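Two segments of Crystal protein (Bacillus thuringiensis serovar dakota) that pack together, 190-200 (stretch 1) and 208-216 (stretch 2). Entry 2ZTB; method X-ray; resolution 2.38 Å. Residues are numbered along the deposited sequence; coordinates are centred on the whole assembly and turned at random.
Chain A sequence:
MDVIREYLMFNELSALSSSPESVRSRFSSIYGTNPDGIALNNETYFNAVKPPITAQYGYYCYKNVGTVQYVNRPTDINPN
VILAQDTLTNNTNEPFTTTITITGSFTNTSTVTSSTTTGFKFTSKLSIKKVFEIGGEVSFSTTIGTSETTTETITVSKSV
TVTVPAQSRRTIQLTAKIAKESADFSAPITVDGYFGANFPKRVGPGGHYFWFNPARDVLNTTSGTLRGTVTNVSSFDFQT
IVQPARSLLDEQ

Stretch 1 190-200: TVDGYFGANFP
Stretch 2 208-216: HYFWFNPAR

Strands 194-199 and 210-214 run antiparallel, their axes approaching to 4.6 Å at the closest with N-to-C directions at 153°. Two backbone hydrogen bonds each join Phe195 to Asn213 (N to O 3.0 Å, O to N 3.1 Å) and Ala197 to Trp211 (2.9 and 3.1 Å, likewise). Phe199 N to Tyr209 O (2.9 Å) and Ala215 N to Gly193 O (2.8 Å) extend the ladder. Tyr194-Pro214, Gly196-Phe212 and Asn198-Phe210 are non-hydrogen-bonded pairs. Gly193, at phi/psi 122/-155, turns the corner with angles that would jam a CB against the preceding carbonyl.

At Tyr194-Pro214 the side chains diverge, yet Tyr194 (m, chi2 82°) keeps CD2 4.2 Å from Pro214 CD. Tyr209 (m, chi2 104°) turns its ring edge to Pro200, CE2 to O 3.9 Å.

Phe195, Ala197, Trp211 and Asn213 share one face. Phe195 (m, chi2 76°) brings its ring edge to Ala215, CE1 to CB 4.1 Å; Val191 (t) reaches the same methyl, CG1 to CB 3.9 Å. Trp211 (m, chi2 95°) hydrogen-bonds through NE1 to His208 O (3.1 Å), while its CD1 meets CE1 of Phe199 (m, chi2 81°) at 3.7 Å, ring planes at 78°.

On the opposite face, Phe212 (m, chi2 91°) packs against Gly196, CD2 to CA 3.7 Å; the absent side chain leaves room, since a CB would lie 3.1 Å from Phe212 CE2. Phe210 (m, chi2 -29°) places CD1 3.7 Å from CB of Asn198 (p), whose amide is bonded elsewhere in the structure.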

# COMPACT_ATOMS: atom_id res chain seq x y z
N THR A 190 13.75 -9.00 4.58
CA THR A 190 14.88 -9.83 5.02
C THR A 190 15.20 -9.62 6.50
O THR A 190 15.12 -8.50 7.01
CB THR A 190 16.16 -9.58 4.20
OG1 THR A 190 16.59 -8.23 4.39
CG2 THR A 190 15.93 -9.87 2.71
N VAL A 191 15.55 -10.71 7.17
CA VAL A 191 15.96 -10.64 8.57
C VAL A 191 17.46 -10.97 8.69
O VAL A 191 17.95 -11.93 8.10
CB VAL A 191 15.06 -11.54 9.48
CG1 VAL A 191 15.72 -11.80 10.82
CG2 VAL A 191 13.69 -10.88 9.68
N ASP A 192 18.19 -10.14 9.45
CA ASP A 192 19.60 -10.38 9.73
C ASP A 192 19.90 -10.01 11.17
O ASP A 192 19.27 -9.10 11.72
CB ASP A 192 20.51 -9.61 8.76
CG ASP A 192 20.32 -8.11 8.84
OD1 ASP A 192 21.06 -7.47 9.61
OD2 ASP A 192 19.42 -7.57 8.13
N GLY A 193 20.87 -10.71 11.77
CA GLY A 193 21.23 -10.46 13.17
C GLY A 193 21.10 -11.70 14.03
O GLY A 193 21.16 -12.82 13.53
N TYR A 194 20.90 -11.51 15.34
CA TYR A 194 21.11 -12.59 16.31
C TYR A 194 19.99 -12.77 17.32
O TYR A 194 19.24 -11.82 17.60
CB TYR A 194 22.45 -12.40 17.05
CG TYR A 194 23.64 -12.24 16.14
CD1 TYR A 194 23.94 -11.00 15.55
CD2 TYR A 194 24.48 -13.33 15.85
CE1 TYR A 194 25.01 -10.84 14.70
CE2 TYR A 194 25.58 -13.18 14.99
CZ TYR A 194 25.83 -11.93 14.42
OH TYR A 194 26.90 -11.74 13.57
N PHE A 195 19.89 -14.00 17.83
CA PHE A 195 19.15 -14.32 19.04
C PHE A 195 20.12 -14.75 20.15
O PHE A 195 21.23 -15.23 19.86
CB PHE A 195 18.18 -15.46 18.79
CG PHE A 195 16.93 -15.07 18.05
CD1 PHE A 195 16.95 -14.83 16.69
CD2 PHE A 195 15.71 -15.01 18.72
CE1 PHE A 195 15.79 -14.49 16.01
CE2 PHE A 195 14.55 -14.68 18.05
CZ PHE A 195 14.58 -14.43 16.68
N GLY A 196 19.69 -14.59 21.40
CA GLY A 196 20.50 -14.96 22.57
C GLY A 196 19.80 -16.07 23.33
O GLY A 196 18.60 -16.25 23.22
N ALA A 197 20.57 -16.85 24.09
CA ALA A 197 20.01 -17.86 24.98
C ALA A 197 20.86 -17.98 26.23
O ALA A 197 22.09 -17.89 26.15
CB ALA A 197 19.89 -19.22 24.28
N ASN A 198 20.21 -18.16 27.37
CA ASN A 198 20.93 -18.45 28.62
C ASN A 198 20.65 -19.85 29.11
O ASN A 198 19.49 -20.28 29.17
CB ASN A 198 20.66 -17.41 29.71
CG ASN A 198 19.19 -17.32 30.10
OD1 ASN A 198 18.39 -16.70 29.41
ND2 ASN A 198 18.85 -17.93 31.23
N PHE A 199 21.71 -20.56 29.48
CA PHE A 199 21.62 -21.96 29.81
C PHE A 199 21.75 -22.20 31.32
O PHE A 199 22.33 -21.35 32.03
CB PHE A 199 22.67 -22.74 28.99
CG PHE A 199 22.39 -22.71 27.51
CD1 PHE A 199 22.77 -21.59 26.73
CD2 PHE A 199 21.73 -23.76 26.89
CE1 PHE A 199 22.48 -21.53 25.36
CE2 PHE A 199 21.45 -23.72 25.52
CZ PHE A 199 21.81 -22.59 24.75
N PRO A 200 21.19 -23.33 31.82
CA PRO A 200 21.30 -23.74 33.23
C PRO A 200 22.72 -24.15 33.63
O PRO A 200 23.09 -24.00 34.80
CB PRO A 200 20.35 -24.94 33.32
CG PRO A 200 20.29 -25.49 31.94
CD PRO A 200 20.36 -24.28 31.05
N HIS A 208 30.19 -21.95 28.21
CA HIS A 208 29.63 -20.64 28.53
C HIS A 208 28.12 -20.76 28.81
O HIS A 208 27.47 -21.65 28.29
CB HIS A 208 29.93 -19.62 27.40
CG HIS A 208 31.40 -19.47 27.14
ND1 HIS A 208 32.16 -18.47 27.71
CD2 HIS A 208 32.26 -20.22 26.42
CE1 HIS A 208 33.42 -18.61 27.35
NE2 HIS A 208 33.51 -19.67 26.57
N TYR A 209 27.59 -19.88 29.65
CA TYR A 209 26.17 -19.82 29.96
C TYR A 209 25.37 -19.06 28.90
O TYR A 209 24.21 -19.37 28.68
CB TYR A 209 25.95 -19.13 31.32
CG TYR A 209 26.44 -19.89 32.53
CD1 TYR A 209 27.61 -19.54 33.17
CD2 TYR A 209 25.71 -20.97 33.03
CE1 TYR A 209 28.06 -20.23 34.29
CE2 TYR A 209 26.16 -21.68 34.14
CZ TYR A 209 27.33 -21.29 34.76
OH TYR A 209 27.78 -21.99 35.86
N PHE A 210 25.98 -18.04 28.29
CA PHE A 210 25.29 -17.20 27.31
C PHE A 210 25.82 -17.40 25.90
O PHE A 210 27.02 -17.31 25.67
CB PHE A 210 25.43 -15.70 27.66
CG PHE A 210 25.03 -15.34 29.07
CD1 PHE A 210 24.07 -16.07 29.77
CD2 PHE A 210 25.60 -14.23 29.69
CE1 PHE A 210 23.71 -15.73 31.06
CE2 PHE A 210 25.23 -13.87 30.99
CZ PHE A 210 24.28 -14.64 31.67
N TRP A 211 24.89 -17.62 24.97
CA TRP A 211 25.21 -17.81 23.56
C TRP A 211 24.35 -16.99 22.62
O TRP A 211 23.19 -16.72 22.90
CB TRP A 211 25.10 -19.30 23.20
CG TRP A 211 26.18 -20.08 23.81
CD1 TRP A 211 26.13 -20.76 24.98
CD2 TRP A 211 27.51 -20.24 23.30
NE1 TRP A 211 27.34 -21.33 25.24
CE2 TRP A 211 28.21 -21.03 24.22
CE3 TRP A 211 28.17 -19.79 22.14
CZ2 TRP A 211 29.55 -21.40 24.04
CZ3 TRP A 211 29.52 -20.17 21.96
CH2 TRP A 211 30.18 -20.97 22.90
N PHE A 212 24.94 -16.62 21.48
CA PHE A 212 24.27 -15.93 20.38
C PHE A 212 24.45 -16.70 19.09
O PHE A 212 25.55 -17.19 18.80
CB PHE A 212 24.78 -14.49 20.24
CG PHE A 212 24.74 -13.75 21.53
CD1 PHE A 212 25.84 -13.76 22.39
CD2 PHE A 212 23.58 -13.09 21.93
CE1 PHE A 212 25.80 -13.12 23.61
CE2 PHE A 212 23.52 -12.44 23.16
CZ PHE A 212 24.64 -12.45 24.00
N ASN A 213 23.37 -16.83 18.34
CA ASN A 213 23.40 -17.50 17.05
C ASN A 213 22.68 -16.63 16.05
O ASN A 213 21.69 -15.99 16.40
CB ASN A 213 22.74 -18.88 17.12
CG ASN A 213 23.67 -19.93 17.66
OD1 ASN A 213 24.35 -20.61 16.90
ND2 ASN A 213 23.72 -20.04 18.97
N PRO A 214 23.17 -16.58 14.80
CA PRO A 214 22.45 -15.81 13.79
C PRO A 214 21.03 -16.32 13.66
O PRO A 214 20.77 -17.51 13.87
CB PRO A 214 23.24 -16.07 12.49
CG PRO A 214 24.14 -17.20 12.79
CD PRO A 214 24.40 -17.20 14.26
N ALA A 215 20.11 -15.40 13.35
CA ALA A 215 18.70 -15.70 13.13
C ALA A 215 18.45 -16.95 12.26
O ALA A 215 17.53 -17.72 12.52
CB ALA A 215 17.99 -14.46 12.53
N ARG A 216 19.27 -17.15 11.23
CA ARG A 216 19.11 -18.29 10.30
C ARG A 216 19.31 -19.66 10.97
O ARG A 216 18.79 -20.66 10.49
CB ARG A 216 20.05 -18.13 9.08
CG ARG A 216 21.39 -18.83 9.22
CD ARG A 216 22.29 -18.62 8.00
NE ARG A 216 22.96 -17.32 8.07
CZ ARG A 216 24.16 -17.12 8.62
NH1 ARG A 216 24.66 -15.90 8.64
NH2 ARG A 216 24.84 -18.13 9.12